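Local coordinates for glutathione S-transferase (Pseudomonas protegens, PDB 4IKH), which binds two glutathione molecules per subunit and probably acts as a glutathione transferase of the GST superfamily, at residues Ser27-Asn32 with Ala49-Phe54; Ile43-Glu48 with Ala100-Gln105; Lys168-Arg173 with Pro211-Val216. All coordinates share one frame; numbering follows the deposited sequence.

Interaction 1. Residues Ser27-Asn32 with Ala49-Phe54; sequences SLPTPN and AHRVSF. With GSH (glutathione), chain B; GSH (glutathione), chain D.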
loop_
_atom_site.group_PDB
_atom_site.type_symbol
_atom_site.label_atom_id
_atom_site.label_comp_id
_atom_site.label_asym_id
_atom_site.label_seq_id
_atom_site.Cartn_x
_atom_site.Cartn_y
_atom_site.Cartn_z
ATOM N N SER A 27 13.100 -13.335 4.988
ATOM C CA SER A 27 11.962 -13.562 4.110
ATOM C C SER A 27 11.584 -15.034 4.007
ATOM O O SER A 27 12.051 -15.871 4.785
ATOM C CB SER A 27 12.270 -13.002 2.717
ATOM O OG SER A 27 11.098 -12.867 1.933
ATOM N N LEU A 28 10.746 -15.335 3.020
ATOM C CA LEU A 28 10.149 -16.649 2.851
ATOM C C LEU A 28 9.463 -16.621 1.490
ATOM O O LEU A 28 8.881 -15.604 1.114
ATOM C CB LEU A 28 9.127 -16.888 3.962
ATOM C CG LEU A 28 8.596 -18.298 4.214
ATOM C CD1 LEU A 28 9.729 -19.239 4.567
ATOM C CD2 LEU A 28 7.568 -18.259 5.328
ATOM N N PRO A 29 9.541 -17.724 0.729
ATOM C CA PRO A 29 9.006 -17.716 -0.640
ATOM C C PRO A 29 7.493 -17.474 -0.725
ATOM O O PRO A 29 6.766 -18.311 -1.261
ATOM C CB PRO A 29 9.354 -19.116 -1.162
ATOM C CG PRO A 29 10.521 -19.549 -0.333
ATOM C CD PRO A 29 10.275 -18.965 1.029
ATOM N N THR A 30 7.039 -16.330 -0.222
ATOM C CA THR A 30 5.640 -15.932 -0.310
ATOM C C THR A 30 5.523 -14.851 -1.386
ATOM O O THR A 30 6.549 -14.350 -1.848
ATOM C CB THR A 30 5.173 -15.377 1.033
ATOM O OG1 THR A 30 5.689 -14.051 1.205
ATOM C CG2 THR A 30 5.662 -16.266 2.153
ATOM N N PRO A 31 4.290 -14.498 -1.802
ATOM C CA PRO A 31 4.183 -13.446 -2.826
ATOM C C PRO A 31 4.872 -12.145 -2.402
ATOM O O PRO A 31 5.554 -11.530 -3.217
ATOM C CB PRO A 31 2.673 -13.198 -2.931
ATOM C CG PRO A 31 2.030 -14.402 -2.390
ATOM C CD PRO A 31 2.971 -15.037 -1.415
ATOM N N ASN A 32 4.704 -11.729 -1.152
ATOM C CA ASN A 32 5.356 -10.501 -0.693
ATOM C C ASN A 32 6.866 -10.650 -0.544
ATOM O O ASN A 32 7.615 -9.704 -0.801
ATOM C CB ASN A 32 4.726 -9.984 0.605
ATOM C CG ASN A 32 3.301 -9.520 0.408
ATOM O OD1 ASN A 32 2.998 -8.776 -0.531
ATOM N ND2 ASN A 32 2.409 -9.965 1.289
ATOM N N ALA A 49 20.396 -14.273 2.196
ATOM C CA ALA A 49 19.006 -14.591 2.504
ATOM C C ALA A 49 18.850 -15.499 3.717
ATOM O O ALA A 49 19.551 -16.500 3.858
ATOM C CB ALA A 49 18.319 -15.200 1.292
ATOM N N HIS A 50 17.911 -15.141 4.584
ATOM C CA HIS A 50 17.604 -15.943 5.755
ATOM C C HIS A 50 16.134 -16.321 5.759
ATOM O O HIS A 50 15.259 -15.457 5.668
ATOM C CB HIS A 50 17.952 -15.174 7.025
ATOM C CG HIS A 50 19.380 -14.734 7.085
ATOM N ND1 HIS A 50 20.396 -15.563 7.513
ATOM C CD2 HIS A 50 19.964 -13.555 6.765
ATOM C CE1 HIS A 50 21.543 -14.912 7.454
ATOM N NE2 HIS A 50 21.309 -13.691 7.004
ATOM N N ARG A 51 15.870 -17.617 5.855
ATOM C CA ARG A 51 14.507 -18.117 5.892
ATOM C C ARG A 51 13.882 -17.906 7.269
ATOM O O ARG A 51 14.380 -18.416 8.276
ATOM C CB ARG A 51 14.488 -19.598 5.507
ATOM C CG ARG A 51 13.112 -20.233 5.449
ATOM C CD ARG A 51 13.216 -21.655 4.916
ATOM N NE ARG A 51 12.494 -21.836 3.660
ATOM C CZ ARG A 51 11.287 -22.383 3.570
ATOM N NH1 ARG A 51 10.699 -22.512 2.386
ATOM N NH2 ARG A 51 10.667 -22.807 4.665
ATOM N N VAL A 52 12.801 -17.132 7.304
ATOM C CA VAL A 52 12.010 -16.941 8.510
ATOM C C VAL A 52 10.862 -17.948 8.504
ATOM O O VAL A 52 9.893 -17.778 7.764
ATOM C CB VAL A 52 11.425 -15.519 8.549
ATOM C CG1 VAL A 52 10.597 -15.302 9.821
ATOM C CG2 VAL A 52 12.537 -14.487 8.459
ATOM N N SER A 53 10.965 -18.996 9.317
ATOM C CA SER A 53 9.965 -20.065 9.289
ATOM C C SER A 53 8.740 -19.738 10.128
ATOM O O SER A 53 8.857 -19.422 11.311
ATOM C CB SER A 53 10.563 -21.395 9.750
ATOM O OG SER A 53 9.623 -22.448 9.605
ATOM N N PHE A 54 7.566 -19.825 9.512
ATOM C CA PHE A 54 6.314 -19.550 10.204
ATOM C C PHE A 54 5.927 -20.724 11.087
ATOM O O PHE A 54 5.206 -20.562 12.071
ATOM C CB PHE A 54 5.192 -19.282 9.200
ATOM C CG PHE A 54 5.365 -18.015 8.414
ATOM C CD1 PHE A 54 6.307 -17.066 8.789
ATOM C CD2 PHE A 54 4.573 -17.768 7.300
ATOM C CE1 PHE A 54 6.464 -15.897 8.061
ATOM C CE2 PHE A 54 4.719 -16.601 6.570
ATOM C CZ PHE A 54 5.669 -15.666 6.947
HETATM N N1 GSH B . 2.167 -5.110 3.450
HETATM C CA1 GSH B . 3.140 -6.084 3.802
HETATM C C1 GSH B . 4.247 -6.113 2.788
HETATM O O11 GSH B . 3.995 -5.846 1.579
HETATM O O12 GSH B . 5.442 -6.408 3.124
HETATM C CB1 GSH B . 2.502 -7.432 3.849
HETATM C CG1 GSH B . 3.558 -8.442 4.302
HETATM C CD1 GSH B . 2.929 -9.785 4.583
HETATM O OE1 GSH B . 1.727 -9.931 4.525
HETATM N N2 GSH B . 3.780 -10.923 4.917
HETATM C CA2 GSH B . 3.192 -12.196 5.185
HETATM C C2 GSH B . 3.636 -12.561 6.590
HETATM O O2 GSH B . 4.778 -12.258 6.951
HETATM C CB2 GSH B . 3.697 -13.231 4.227
HETATM S SG2 GSH B . 3.330 -12.818 2.532
HETATM N N3 GSH B . 2.759 -13.250 7.517
HETATM C CA3 GSH B . 3.245 -13.584 8.841
HETATM C C3 GSH B . 2.179 -13.319 9.848
HETATM O O31 GSH B . 1.231 -12.535 9.575
HETATM O O32 GSH B . 2.237 -13.882 10.971
HETATM N N1 GSH D . -2.246 -15.386 9.340
HETATM C CA1 GSH D . -2.557 -14.070 8.924
HETATM C C1 GSH D . -3.896 -14.035 8.255
HETATM O O11 GSH D . -4.734 -14.967 8.451
HETATM O O12 GSH D . -4.197 -13.068 7.490
HETATM C CB1 GSH D . -1.508 -13.615 7.966
HETATM C CG1 GSH D . -1.417 -14.545 6.750
HETATM C CD1 GSH D . -0.700 -13.736 5.691
HETATM O OE1 GSH D . 0.167 -12.966 6.052
HETATM N N2 GSH D . -1.049 -13.844 4.269
HETATM C CA2 GSH D . -0.350 -13.040 3.307
HETATM C C2 GSH D . -1.204 -11.833 2.935
HETATM O O2 GSH D . -2.437 -11.952 2.838
HETATM C CB2 GSH D . -0.061 -13.839 2.076
HETATM S SG2 GSH D . 1.050 -15.171 2.428
HETATM N N3 GSH D . -0.622 -10.518 2.681
HETATM C CA3 GSH D . -1.514 -9.413 2.326
HETATM C C3 GSH D . -0.800 -8.304 1.605
HETATM O O31 GSH D . 0.281 -8.504 1.002
HETATM O O32 GSH D . -1.281 -7.149 1.591
#
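Leu28 and Phe54 make the tight part of this contact. Leu28 CD2 sits 3.4 Å from the centroid of the Phe54 ring and 8° off its normal, a CH-pi contact over the face. Leu28 CG is anti to the backbone N (chi1 -166°), and this carries both methyls across to residues 51-54. CD1 lies over the centre of one face of the Arg51 guanidinium, 3.6 Å above its plane. Val52 O also lies against the Leu28 side chain, 3.4 Å from Leu28 CD2.

Next to this packing the backbones pair as parallel strands. Ser27 N donates to His50 O at 3.1 Å, and Val52 N donates to Ser27 O at 2.9 Å. These bonds join the two strands of a right-handed beta-alpha-beta unit in the thioredoxin-like N-terminal domain.

The side of the exposed Arg51 is looser. Pro29 CD only brushes Arg51 NH1 at 3.8 Å, and Arg51 NE turns to the carbonyl of Pro233.

Toward the pocket, the two segments meet the ligands. CA3 of one glutathione covers the Phe54 face opposite Leu28. Asn32 ND2 donates to carboxylate O31 of the other glutathione at 2.6 Å, while Asn32 OD1 accepts from Lys35 and Trp191.

Interaction 2. Residues Ile43-Glu48 with Ala100-Gln105; sequences IGLPYE and ADKSGQ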
loop_
_atom_site.group_PDB
_atom_site.type_symbol
_atom_site.label_atom_id
_atom_site.label_comp_id
_atom_site.label_asym_id
_atom_site.label_seq_id
_atom_site.Cartn_x
_atom_site.Cartn_y
_atom_site.Cartn_z
ATOM N N ILE A 43 18.509 -6.545 -10.049
ATOM C CA ILE A 43 19.392 -5.377 -10.044
ATOM C C ILE A 43 20.843 -5.742 -9.747
ATOM O O ILE A 43 21.732 -4.880 -9.774
ATOM C CB ILE A 43 18.904 -4.301 -9.060
ATOM C CG1 ILE A 43 18.939 -4.826 -7.621
ATOM C CG2 ILE A 43 17.503 -3.834 -9.441
ATOM C CD1 ILE A 43 18.220 -3.925 -6.626
ATOM N N GLY A 44 21.071 -7.022 -9.463
ATOM C CA GLY A 44 22.412 -7.547 -9.289
ATOM C C GLY A 44 23.135 -7.040 -8.058
ATOM O O GLY A 44 24.366 -6.990 -8.039
ATOM N N LEU A 45 22.375 -6.652 -7.038
ATOM C CA LEU A 45 22.960 -6.270 -5.756
ATOM C C LEU A 45 23.253 -7.515 -4.932
ATOM O O LEU A 45 22.417 -8.410 -4.838
ATOM C CB LEU A 45 22.025 -5.341 -4.983
ATOM C CG LEU A 45 22.233 -3.845 -5.206
ATOM C CD1 LEU A 45 21.148 -3.047 -4.506
ATOM C CD2 LEU A 45 23.602 -3.438 -4.699
ATOM N N PRO A 46 24.455 -7.584 -4.342
ATOM C CA PRO A 46 24.791 -8.739 -3.505
ATOM C C PRO A 46 23.967 -8.723 -2.223
ATOM O O PRO A 46 23.761 -7.652 -1.633
ATOM C CB PRO A 46 26.275 -8.522 -3.193
ATOM C CG PRO A 46 26.475 -7.049 -3.317
ATOM C CD PRO A 46 25.555 -6.606 -4.415
ATOM N N TYR A 47 23.485 -9.891 -1.813
ATOM C CA TYR A 47 22.680 -9.995 -0.607
ATOM C C TYR A 47 22.765 -11.391 -0.004
ATOM O O TYR A 47 23.185 -12.341 -0.667
ATOM C CB TYR A 47 21.215 -9.642 -0.901
ATOM C CG TYR A 47 20.461 -10.702 -1.679
ATOM C CD1 TYR A 47 20.561 -10.774 -3.063
ATOM C CD2 TYR A 47 19.648 -11.631 -1.027
ATOM C CE1 TYR A 47 19.878 -11.734 -3.780
ATOM C CE2 TYR A 47 18.960 -12.603 -1.738
ATOM C CZ TYR A 47 19.080 -12.643 -3.116
ATOM O OH TYR A 47 18.403 -13.591 -3.850
ATOM N N GLU A 48 22.349 -11.504 1.256
ATOM C CA GLU A 48 22.300 -12.782 1.957
ATOM C C GLU A 48 20.877 -13.056 2.424
ATOM O O GLU A 48 20.226 -12.182 2.991
ATOM C CB GLU A 48 23.244 -12.767 3.160
ATOM C CG GLU A 48 23.071 -13.950 4.097
ATOM C CD GLU A 48 24.123 -13.988 5.186
ATOM O OE1 GLU A 48 24.888 -13.003 5.316
ATOM O OE2 GLU A 48 24.184 -15.008 5.904
ATOM N N ALA A 100 15.294 0.418 -5.526
ATOM C CA ALA A 100 15.246 1.080 -6.832
ATOM C C ALA A 100 16.110 2.334 -6.837
ATOM O O ALA A 100 16.907 2.545 -7.759
ATOM C CB ALA A 100 13.815 1.427 -7.209
ATOM N N ASP A 101 15.920 3.165 -5.813
ATOM C CA ASP A 101 16.685 4.395 -5.616
ATOM C C ASP A 101 18.173 4.100 -5.529
ATOM O O ASP A 101 18.998 4.768 -6.158
ATOM C CB ASP A 101 16.269 5.065 -4.302
ATOM C CG ASP A 101 15.022 5.921 -4.430
ATOM O OD1 ASP A 101 14.485 6.085 -5.546
ATOM O OD2 ASP A 101 14.581 6.452 -3.390
ATOM N N LYS A 102 18.512 3.100 -4.726
ATOM C CA LYS A 102 19.905 2.747 -4.486
ATOM C C LYS A 102 20.614 2.226 -5.746
ATOM O O LYS A 102 21.789 2.521 -5.968
ATOM C CB LYS A 102 19.990 1.698 -3.376
ATOM C CG LYS A 102 21.377 1.556 -2.775
ATOM C CD LYS A 102 21.489 0.301 -1.914
ATOM C CE LYS A 102 22.796 0.318 -1.132
ATOM N NZ LYS A 102 23.109 -0.998 -0.513
ATOM N N SER A 103 19.903 1.451 -6.563
ATOM C CA SER A 103 20.498 0.864 -7.769
ATOM C C SER A 103 20.256 1.701 -9.023
ATOM O O SER A 103 20.845 1.435 -10.070
ATOM C CB SER A 103 19.955 -0.548 -7.997
ATOM O OG SER A 103 18.560 -0.526 -8.264
ATOM N N GLY A 104 19.379 2.695 -8.929
ATOM C CA GLY A 104 19.024 3.500 -10.087
ATOM C C GLY A 104 18.287 2.708 -11.157
ATOM O O GLY A 104 18.217 3.132 -12.315
ATOM N N GLN A 105 17.723 1.565 -10.768
ATOM C CA GLN A 105 17.100 0.650 -11.719
ATOM C C GLN A 105 15.606 0.480 -11.475
ATOM O O GLN A 105 15.124 0.691 -10.362
ATOM C CB GLN A 105 17.771 -0.728 -11.651
ATOM C CG GLN A 105 19.253 -0.739 -12.006
ATOM C CD GLN A 105 19.814 -2.148 -12.104
ATOM O OE1 GLN A 105 19.172 -3.049 -12.650
ATOM N NE2 GLN A 105 21.012 -2.347 -11.567
#
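Ile43 meets Ser103 and Gln105 where two helices of the thioredoxin-like N-terminal domain end. Helix 31-43 gives way to the loop that leads into strand 47-51, and helix 92-103 ends beside it. Each helix is followed by a glycine with positive phi, Gly44 and Gly104. The contact is a small one at the surface, away from the glutathione sites.

The apolar part centres on Ile43. Its CG1 lies between the backbone N and the carbonyl carbon (chi1 64°), and both CG2 and CD1 face Ser103. CG2 is 3.7 Å from Ser103 OG, and CD1 is 4.0 Å from Ser103 CB. Leu45 adds a looser touch: its CD1 meets the Lys102 chain at CD, 4.2 Å away. The ammonium of Lys102 goes on to a salt bridge with Asp78.

The polar part is slight. Ser103 OG is hydrogen-bonded to the carbonyl of Leu99, one turn back in its own helix, and takes a weak bond from Gln105 N. Gln105 extends beyond CG and lays its amide against Ile43. An alanine here would probably leave the Ile43 carbonyl without this donor and uncover one flank of the isoleucine. The hydrogen bond from the amide is weak: Gln105 NE2 reaches Ile43 O at 3.2 Å, with an N-H...O angle of 129°.

Interaction 3. Residues Lys168-Arg173 with Pro211-Val216; sequences KHLGGR and PEVKRV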
loop_
_atom_site.group_PDB
_atom_site.type_symbol
_atom_site.label_atom_id
_atom_site.label_comp_id
_atom_site.label_asym_id
_atom_site.label_seq_id
_atom_site.Cartn_x
_atom_site.Cartn_y
_atom_site.Cartn_z
ATOM N N LYS A 168 -7.558 -4.483 -18.469
ATOM C CA LYS A 168 -7.844 -3.345 -19.333
ATOM C C LYS A 168 -6.587 -2.501 -19.529
ATOM O O LYS A 168 -6.308 -2.041 -20.623
ATOM C CB LYS A 168 -8.955 -2.494 -18.718
ATOM C CG LYS A 168 -9.237 -1.185 -19.442
ATOM C CD LYS A 168 -10.307 -1.359 -20.505
ATOM C CE LYS A 168 -10.909 -0.019 -20.920
ATOM N NZ LYS A 168 -11.578 0.671 -19.771
ATOM N N HIS A 169 -5.813 -2.317 -18.466
ATOM C CA HIS A 169 -4.635 -1.451 -18.523
ATOM C C HIS A 169 -3.492 -2.028 -19.364
ATOM O O HIS A 169 -2.761 -1.290 -20.006
ATOM C CB HIS A 169 -4.125 -1.167 -17.110
ATOM C CG HIS A 169 -2.797 -0.474 -17.072
ATOM N ND1 HIS A 169 -2.652 0.876 -17.327
ATOM C CD2 HIS A 169 -1.554 -0.941 -16.804
ATOM C CE1 HIS A 169 -1.378 1.209 -17.216
ATOM N NE2 HIS A 169 -0.687 0.126 -16.899
ATOM N N LEU A 170 -3.329 -3.345 -19.328
ATOM C CA LEU A 170 -2.191 -3.996 -19.967
ATOM C C LEU A 170 -2.413 -4.166 -21.468
ATOM O O LEU A 170 -1.481 -4.524 -22.208
ATOM C CB LEU A 170 -1.894 -5.350 -19.306
ATOM C CG LEU A 170 -1.304 -5.288 -17.892
ATOM C CD1 LEU A 170 -1.291 -6.683 -17.269
ATOM C CD2 LEU A 170 0.103 -4.718 -17.958
ATOM N N GLY A 171 -3.642 -3.910 -21.915
ATOM C CA GLY A 171 -3.968 -3.991 -23.335
ATOM C C GLY A 171 -3.038 -3.117 -24.152
ATOM O O GLY A 171 -3.005 -1.902 -23.969
ATOM N N GLY A 172 -2.261 -3.739 -25.037
ATOM C CA GLY A 172 -1.332 -3.005 -25.877
ATOM C C GLY A 172 -0.006 -2.644 -25.224
ATOM O O GLY A 172 0.812 -1.970 -25.835
ATOM N N ARG A 173 0.214 -3.088 -23.988
ATOM C CA ARG A 173 1.465 -2.777 -23.303
ATOM C C ARG A 173 2.320 -4.014 -23.071
ATOM O O ARG A 173 1.803 -5.103 -22.828
ATOM C CB ARG A 173 1.193 -2.097 -21.951
ATOM C CG ARG A 173 0.341 -0.847 -22.029
ATOM C CD ARG A 173 0.184 -0.201 -20.654
ATOM N NE ARG A 173 -0.642 0.998 -20.732
ATOM C CZ ARG A 173 -0.291 2.187 -20.250
ATOM N NH1 ARG A 173 0.876 2.344 -19.636
ATOM N NH2 ARG A 173 -1.116 3.219 -20.380
ATOM N N PRO A 211 -6.693 -12.254 -20.483
ATOM C CA PRO A 211 -5.585 -12.678 -21.338
ATOM C C PRO A 211 -4.366 -11.777 -21.221
ATOM O O PRO A 211 -3.247 -12.291 -21.340
ATOM C CB PRO A 211 -6.149 -12.555 -22.761
ATOM C CG PRO A 211 -7.605 -12.417 -22.634
ATOM C CD PRO A 211 -7.879 -11.861 -21.265
ATOM N N GLU A 212 -4.569 -10.473 -21.027
ATOM C CA GLU A 212 -3.437 -9.550 -20.941
ATOM C C GLU A 212 -2.632 -9.806 -19.674
ATOM O O GLU A 212 -1.396 -9.817 -19.703
ATOM C CB GLU A 212 -3.889 -8.083 -20.979
ATOM C CG GLU A 212 -4.919 -7.750 -22.058
ATOM C CD GLU A 212 -4.351 -7.788 -23.470
ATOM O OE1 GLU A 212 -3.107 -7.842 -23.620
ATOM O OE2 GLU A 212 -5.161 -7.744 -24.429
ATOM N N VAL A 213 -3.347 -10.007 -18.568
ATOM C CA VAL A 213 -2.735 -10.354 -17.285
ATOM C C VAL A 213 -1.941 -11.659 -17.399
ATOM O O VAL A 213 -0.802 -11.749 -16.929
ATOM C CB VAL A 213 -3.810 -10.506 -16.184
ATOM C CG1 VAL A 213 -3.207 -11.055 -14.905
ATOM C CG2 VAL A 213 -4.497 -9.174 -15.917
ATOM N N LYS A 214 -2.555 -12.666 -18.018
ATOM C CA LYS A 214 -1.878 -13.944 -18.279
ATOM C C LYS A 214 -0.662 -13.778 -19.191
ATOM O O LYS A 214 0.385 -14.371 -18.938
ATOM C CB LYS A 214 -2.835 -14.983 -18.865
ATOM C CG LYS A 214 -3.427 -15.949 -17.842
ATOM C CD LYS A 214 -4.435 -16.903 -18.494
ATOM C CE LYS A 214 -3.748 -18.052 -19.233
ATOM N NZ LYS A 214 -4.633 -18.738 -20.243
ATOM N N ARG A 215 -0.795 -12.966 -20.238
ATOM C CA ARG A 215 0.329 -12.701 -21.133
ATOM C C ARG A 215 1.541 -12.165 -20.368
ATOM O O ARG A 215 2.641 -12.718 -20.472
ATOM C CB ARG A 215 -0.062 -11.727 -22.251
ATOM C CG ARG A 215 1.132 -11.229 -23.063
ATOM C CD ARG A 215 0.736 -10.236 -24.160
ATOM N NE ARG A 215 -0.096 -9.142 -23.648
ATOM C CZ ARG A 215 0.377 -7.976 -23.216
ATOM N NH1 ARG A 215 1.688 -7.739 -23.232
ATOM N NH2 ARG A 215 -0.458 -7.039 -22.771
ATOM N N VAL A 216 1.340 -11.102 -19.586
ATOM C CA VAL A 216 2.460 -10.451 -18.923
ATOM C C VAL A 216 3.022 -11.334 -17.800
ATOM O O VAL A 216 4.230 -11.380 -17.584
ATOM C CB VAL A 216 2.074 -9.047 -18.402
ATOM C CG1 VAL A 216 3.291 -8.333 -17.820
ATOM C CG2 VAL A 216 1.469 -8.217 -19.534
HETATM O O HOH W 1 -2.454 -6.711 -26.027
#
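Leu170 packs as a knob into a hole formed by Glu212, Val213, Arg215 and Val216. The contact joins two helices of the all-helical C-terminal domain of the GST fold. Helix 150-170 ends here in a type II beta turn from Leu170 to Arg173, and this end lies against the first turns of helix 211-220. Within the turn Gly172 has positive phi, and a side chain at that position would jam against the carbonyl O of Gly171. The contact is far from the glutathione sites.

The apolar packing is on the buried side. Leu170 CG is anti to the carbonyl carbon (chi1 -71°), and the side chain points into the hole. Its CD1 reaches Val216 CG2 at 3.9 Å and lies near Val213. Its CB meets Glu212 CB at 3.8 Å. Phe189 of helix 183-196 touches both Leu170 and Val216, so a third helix borders this packing.

The charged part is a salt bridge within helix 211-220. Arg215 bends at chi3 (51°) and Glu212 at chi2 (-70°), which brings the two ends together. Arg215 grips Glu212 OE1 side-on with two nitrogens, NH2 at 2.9 Å and NE at 3.3 Å. The bridge is likely to hold the guanidinium in its orientation toward the turn.

The remaining bonds end on the turn. A water accepts from Gly172 N and donates to Glu212 OE1 at 2.7 Å. Arg215 NH2 also makes a weak bond to Leu170 O, the same oxygen that accepts Arg173 N within the turn. At its outer end the guanidinium holds a single carbonyl oxygen end-on. Arg173 O lies close to the guanidinium plane, 2.7 Å from Arg215 NH1 and 3.0 Å from Arg215 NH2.

How the interactions relate
From the N terminus, strand 23-27 runs into helix 31-43 and then strand 47-51. Interaction 1 closes this loop by pairing the two strands beside the glutathione pocket. Interaction 2 opens inside it, at the end of the helix, and closes only after helix 92-103. The two therefore cross along the chain and share strand 47-51. Their centres are 19 Å apart. Interaction 2 joins the end of helix 31-43 to the end of helix 92-103. Interaction 3 comes later, in series, and closes a loop of the C-terminal domain between helices 150-170 and 211-220. It touches neither of the others and lies across the chain's centre from interaction 1.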